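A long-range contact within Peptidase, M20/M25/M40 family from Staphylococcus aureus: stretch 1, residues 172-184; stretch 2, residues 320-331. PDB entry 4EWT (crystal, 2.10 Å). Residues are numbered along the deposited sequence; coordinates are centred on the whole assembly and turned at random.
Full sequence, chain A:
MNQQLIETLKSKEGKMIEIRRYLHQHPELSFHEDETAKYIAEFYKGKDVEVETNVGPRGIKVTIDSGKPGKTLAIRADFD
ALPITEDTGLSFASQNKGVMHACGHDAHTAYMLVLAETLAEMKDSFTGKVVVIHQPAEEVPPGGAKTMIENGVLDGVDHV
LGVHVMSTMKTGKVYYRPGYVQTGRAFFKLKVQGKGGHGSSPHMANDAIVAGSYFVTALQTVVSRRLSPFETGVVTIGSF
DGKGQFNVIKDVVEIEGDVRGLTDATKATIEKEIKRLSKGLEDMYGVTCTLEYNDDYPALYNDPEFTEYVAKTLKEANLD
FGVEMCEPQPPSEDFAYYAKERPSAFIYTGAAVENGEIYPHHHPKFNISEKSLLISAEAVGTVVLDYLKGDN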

# COMPACT_ATOMS: atom_id res chain seq x y z
N GLY A 172 -21.52 22.06 -36.23
CA GLY A 172 -22.52 23.11 -36.32
C GLY A 172 -22.25 24.28 -35.40
O GLY A 172 -23.02 25.25 -35.37
N LYS A 173 -21.17 24.19 -34.62
CA LYS A 173 -20.75 25.30 -33.76
C LYS A 173 -19.27 25.31 -33.35
O LYS A 173 -18.56 24.32 -33.54
CB LYS A 173 -21.65 25.43 -32.52
CG LYS A 173 -22.06 24.15 -31.85
CD LYS A 173 -23.25 24.41 -30.95
CE LYS A 173 -23.89 23.12 -30.48
NZ LYS A 173 -25.29 23.37 -30.05
N VAL A 174 -18.83 26.45 -32.83
CA VAL A 174 -17.47 26.64 -32.33
C VAL A 174 -17.49 26.83 -30.82
O VAL A 174 -18.46 27.37 -30.27
CB VAL A 174 -16.76 27.85 -33.00
CG1 VAL A 174 -16.41 27.54 -34.45
CG2 VAL A 174 -17.59 29.12 -32.91
N TYR A 175 -16.41 26.41 -30.17
CA TYR A 175 -16.34 26.35 -28.71
C TYR A 175 -15.13 27.10 -28.15
O TYR A 175 -14.06 27.13 -28.77
CB TYR A 175 -16.33 24.90 -28.24
CG TYR A 175 -17.47 24.06 -28.81
CD1 TYR A 175 -18.71 23.99 -28.16
CD2 TYR A 175 -17.29 23.34 -29.98
CE1 TYR A 175 -19.74 23.21 -28.69
CE2 TYR A 175 -18.32 22.57 -30.52
CZ TYR A 175 -19.54 22.51 -29.87
OH TYR A 175 -20.56 21.74 -30.40
N TYR A 176 -15.32 27.70 -26.98
CA TYR A 176 -14.31 28.55 -26.34
C TYR A 176 -14.33 28.47 -24.80
O TYR A 176 -15.34 28.08 -24.21
CB TYR A 176 -14.50 30.00 -26.77
CG TYR A 176 -15.61 30.75 -26.05
CD1 TYR A 176 -15.32 31.62 -25.00
CD2 TYR A 176 -16.94 30.60 -26.43
CE1 TYR A 176 -16.34 32.32 -24.33
CE2 TYR A 176 -17.97 31.29 -25.77
CZ TYR A 176 -17.66 32.15 -24.73
OH TYR A 176 -18.68 32.84 -24.09
N ARG A 177 -13.25 28.92 -24.19
CA ARG A 177 -13.10 29.01 -22.76
C ARG A 177 -11.89 29.85 -22.37
O ARG A 177 -10.81 29.55 -22.76
CB ARG A 177 -12.97 27.61 -22.16
CG ARG A 177 -12.71 27.63 -20.71
CD ARG A 177 -12.61 26.30 -20.16
NE ARG A 177 -13.25 26.25 -18.88
CZ ARG A 177 -12.64 26.59 -17.77
NH1 ARG A 177 -11.38 26.96 -17.78
NH2 ARG A 177 -13.31 26.53 -16.66
N PRO A 178 -12.08 30.90 -21.60
CA PRO A 178 -10.93 31.71 -21.17
C PRO A 178 -10.15 30.99 -20.08
O PRO A 178 -10.67 30.04 -19.48
CB PRO A 178 -11.59 32.98 -20.60
CG PRO A 178 -12.94 32.53 -20.14
CD PRO A 178 -13.36 31.44 -21.10
N GLY A 179 -8.92 31.42 -19.84
CA GLY A 179 -8.09 30.81 -18.82
C GLY A 179 -7.54 29.47 -19.30
O GLY A 179 -7.49 29.21 -20.51
N TYR A 180 -7.15 28.63 -18.34
CA TYR A 180 -6.55 27.33 -18.63
C TYR A 180 -7.52 26.36 -19.30
O TYR A 180 -8.58 26.05 -18.75
CB TYR A 180 -6.00 26.70 -17.36
CG TYR A 180 -4.76 27.37 -16.80
CD1 TYR A 180 -3.51 27.15 -17.38
CD2 TYR A 180 -4.84 28.19 -15.69
CE1 TYR A 180 -2.36 27.75 -16.86
CE2 TYR A 180 -3.70 28.79 -15.16
CZ TYR A 180 -2.47 28.55 -15.75
OH TYR A 180 -1.35 29.14 -15.22
N VAL A 181 -7.16 25.87 -20.47
CA VAL A 181 -8.11 25.12 -21.29
C VAL A 181 -7.60 23.72 -21.69
O VAL A 181 -8.40 22.84 -22.00
CB VAL A 181 -8.56 25.96 -22.53
CG1 VAL A 181 -7.36 26.30 -23.44
CG2 VAL A 181 -9.66 25.25 -23.31
N GLN A 182 -6.28 23.53 -21.68
CA GLN A 182 -5.66 22.22 -21.91
C GLN A 182 -4.48 22.02 -20.98
O GLN A 182 -3.80 22.97 -20.63
CB GLN A 182 -5.28 22.03 -23.39
CG GLN A 182 -6.53 21.83 -24.23
CD GLN A 182 -6.32 21.43 -25.68
OE1 GLN A 182 -6.99 21.96 -26.55
NE2 GLN A 182 -5.43 20.48 -25.92
N THR A 183 -4.25 20.77 -20.58
CA THR A 183 -3.31 20.44 -19.52
C THR A 183 -1.89 20.57 -20.01
O THR A 183 -1.61 20.39 -21.19
CB THR A 183 -3.50 18.98 -19.00
OG1 THR A 183 -3.28 18.06 -20.08
CG2 THR A 183 -4.89 18.77 -18.47
N GLY A 184 -0.99 20.90 -19.10
CA GLY A 184 0.44 20.80 -19.36
C GLY A 184 0.92 19.42 -19.00
O GLY A 184 0.20 18.64 -18.37
N ASP A 320 -23.51 31.11 -39.77
CA ASP A 320 -24.33 29.96 -39.84
C ASP A 320 -23.90 28.84 -38.89
O ASP A 320 -24.10 27.66 -39.15
CB ASP A 320 -24.31 29.47 -41.24
CG ASP A 320 -25.65 29.10 -41.71
OD1 ASP A 320 -26.35 29.99 -42.24
OD2 ASP A 320 -26.00 27.92 -41.53
N PHE A 321 -23.32 29.27 -37.79
CA PHE A 321 -22.91 28.37 -36.69
C PHE A 321 -22.98 29.06 -35.32
O PHE A 321 -22.77 30.27 -35.21
CB PHE A 321 -21.51 27.78 -36.93
CG PHE A 321 -20.43 28.81 -37.19
CD1 PHE A 321 -19.77 29.44 -36.14
CD2 PHE A 321 -20.07 29.13 -38.50
CE1 PHE A 321 -18.78 30.39 -36.38
CE2 PHE A 321 -19.07 30.07 -38.75
CZ PHE A 321 -18.43 30.70 -37.69
N GLY A 322 -23.28 28.27 -34.29
CA GLY A 322 -23.37 28.77 -32.92
C GLY A 322 -22.02 28.92 -32.24
O GLY A 322 -21.02 28.36 -32.70
N VAL A 323 -21.99 29.70 -31.17
CA VAL A 323 -20.78 29.92 -30.39
C VAL A 323 -21.12 29.75 -28.92
O VAL A 323 -22.04 30.42 -28.42
CB VAL A 323 -20.20 31.35 -30.60
CG1 VAL A 323 -18.80 31.45 -30.01
CG2 VAL A 323 -20.19 31.72 -32.07
N GLU A 324 -20.41 28.86 -28.23
CA GLU A 324 -20.68 28.63 -26.80
C GLU A 324 -19.49 28.14 -25.98
O GLU A 324 -18.53 27.58 -26.51
CB GLU A 324 -21.89 27.70 -26.61
CG GLU A 324 -21.75 26.33 -27.27
CD GLU A 324 -22.86 25.38 -26.86
OE1 GLU A 324 -23.77 25.13 -27.68
OE2 GLU A 324 -22.84 24.90 -25.71
N MET A 325 -19.60 28.36 -24.67
CA MET A 325 -18.59 27.95 -23.70
C MET A 325 -18.41 26.44 -23.66
O MET A 325 -19.37 25.70 -23.90
CB MET A 325 -18.99 28.45 -22.31
CG MET A 325 -18.56 29.87 -21.99
SD MET A 325 -17.17 29.91 -20.83
CE MET A 325 -17.11 31.67 -20.49
N CYS A 326 -17.19 26.00 -23.38
CA CYS A 326 -16.91 24.58 -23.24
C CYS A 326 -16.05 24.28 -22.01
O CYS A 326 -15.48 25.19 -21.40
CB CYS A 326 -16.28 24.01 -24.52
SG CYS A 326 -14.56 24.45 -24.84
N GLU A 327 -15.97 23.00 -21.67
CA GLU A 327 -15.12 22.53 -20.57
C GLU A 327 -13.66 22.47 -21.03
O GLU A 327 -13.40 22.46 -22.24
CB GLU A 327 -15.60 21.15 -20.10
CG GLU A 327 -17.01 21.14 -19.50
CD GLU A 327 -17.09 21.77 -18.11
OE1 GLU A 327 -16.04 21.92 -17.43
OE2 GLU A 327 -18.21 22.10 -17.68
N PRO A 328 -12.70 22.42 -20.07
CA PRO A 328 -11.29 22.24 -20.44
C PRO A 328 -11.08 20.84 -21.02
O PRO A 328 -11.86 19.94 -20.74
CB PRO A 328 -10.54 22.38 -19.10
CG PRO A 328 -11.54 22.90 -18.12
CD PRO A 328 -12.88 22.48 -18.60
N GLN A 329 -10.02 20.66 -21.80
CA GLN A 329 -9.81 19.41 -22.54
C GLN A 329 -8.58 18.64 -22.07
O GLN A 329 -7.56 19.25 -21.70
CB GLN A 329 -9.76 19.69 -24.05
CG GLN A 329 -11.07 20.24 -24.64
CD GLN A 329 -12.23 19.26 -24.54
OE1 GLN A 329 -12.10 18.08 -24.88
NE2 GLN A 329 -13.37 19.74 -24.06
N PRO A 330 -8.65 17.29 -22.10
CA PRO A 330 -7.58 16.45 -21.55
C PRO A 330 -6.20 16.51 -22.22
O PRO A 330 -5.19 16.48 -21.49
CB PRO A 330 -8.18 15.03 -21.59
CG PRO A 330 -9.67 15.24 -21.69
CD PRO A 330 -9.80 16.47 -22.55
N PRO A 331 -6.12 16.57 -23.57
CA PRO A 331 -4.78 16.45 -24.15
C PRO A 331 -3.91 17.70 -24.01
O PRO A 331 -4.42 18.80 -23.77
CB PRO A 331 -5.06 16.16 -25.63
CG PRO A 331 -6.37 16.75 -25.88
CD PRO A 331 -7.16 16.66 -24.61

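Residues at least 146 apart in sequence touch where two stretches of one chain lie side by side and bury 1062 Å² between them, both sides summed. Strands 173-176 and 322-325 run parallel, their directions 25° apart, in the register Lys173–Gly322, Val174–Val323, Tyr175–Glu324 and Tyr176–Met325.

Backbone hydrogen bonds form a parallel ladder in which alternate residues of each strand both give and accept. Gly322 N donates to Gly172 O (3.2 Å), Val174 N to Gly322 O (2.9 Å), Glu324 N to Val174 O (3.2 Å), Tyr176 N to Glu324 O (3.2 Å) and Cys326 N to Tyr176 O (2.9 Å). The carbonyls also draw in the polarised CA–H groups of neighbouring residues: Val323 CA lies 3.4 Å from Val174 O, and Tyr175 CA 3.3 Å from Glu324 O. Beyond the ladder, the stretches meet again where Gln329 N donates to Val181 O, a short (2.7 Å) and nearly straight bond.

Side chains reinforce this second meeting by reaching backbone carbonyls in a segment where proline nitrogens have no hydrogen to donate. Gln182 NE2 donates to Pro331 O (2.9 Å), while its OE1 is satisfied elsewhere in the structure; Thr183 OG1 donates to Pro330 O (2.9 Å).

Charge pairing occurs on the face of the sheet that carries Lys173, Tyr175 and Glu324. Lys173, its chain extended beyond CB, brings Lys173 NZ to 3.3 Å from Glu324 OE1, making a salt bridge whose hydrogen bond is weak. The Glu324 chain also packs its aliphatic part on tyrosine, with CG 3.9 Å from Tyr175 CD1, and Cys326 CB packs against Tyr175 CB (3.8 Å).

Apolar contacts follow. On the other face Val174 and Val323 meet through their CG2 atoms (3.8 Å); Val174 CG2 also touches Phe321 CE1 (3.9 Å). The CA-to-CB bond of Tyr176 points away from the second stretch, yet its ring comes back to it: Tyr176 CD2 lies 4.1 Å from Val323 CG1, and Tyr176 CZ 3.7 Å from Met325 CG. Met325 CA sits over one face of this ring, and Met325 SD approaches the centroid of the Tyr176 ring obliquely at 4.8 Å, a sulfur–aromatic contact. Met325 CE, the methyl end, reaches Pro178 CD (3.8 Å).

Around the arginine, a flat cation meets a proline ring: Pro328 CD lies over one face of the guanidinium, 3.8 Å from Arg177 NE. Cys326 O lies at the guanidinium edge, 3.3 Å from Arg177 CD.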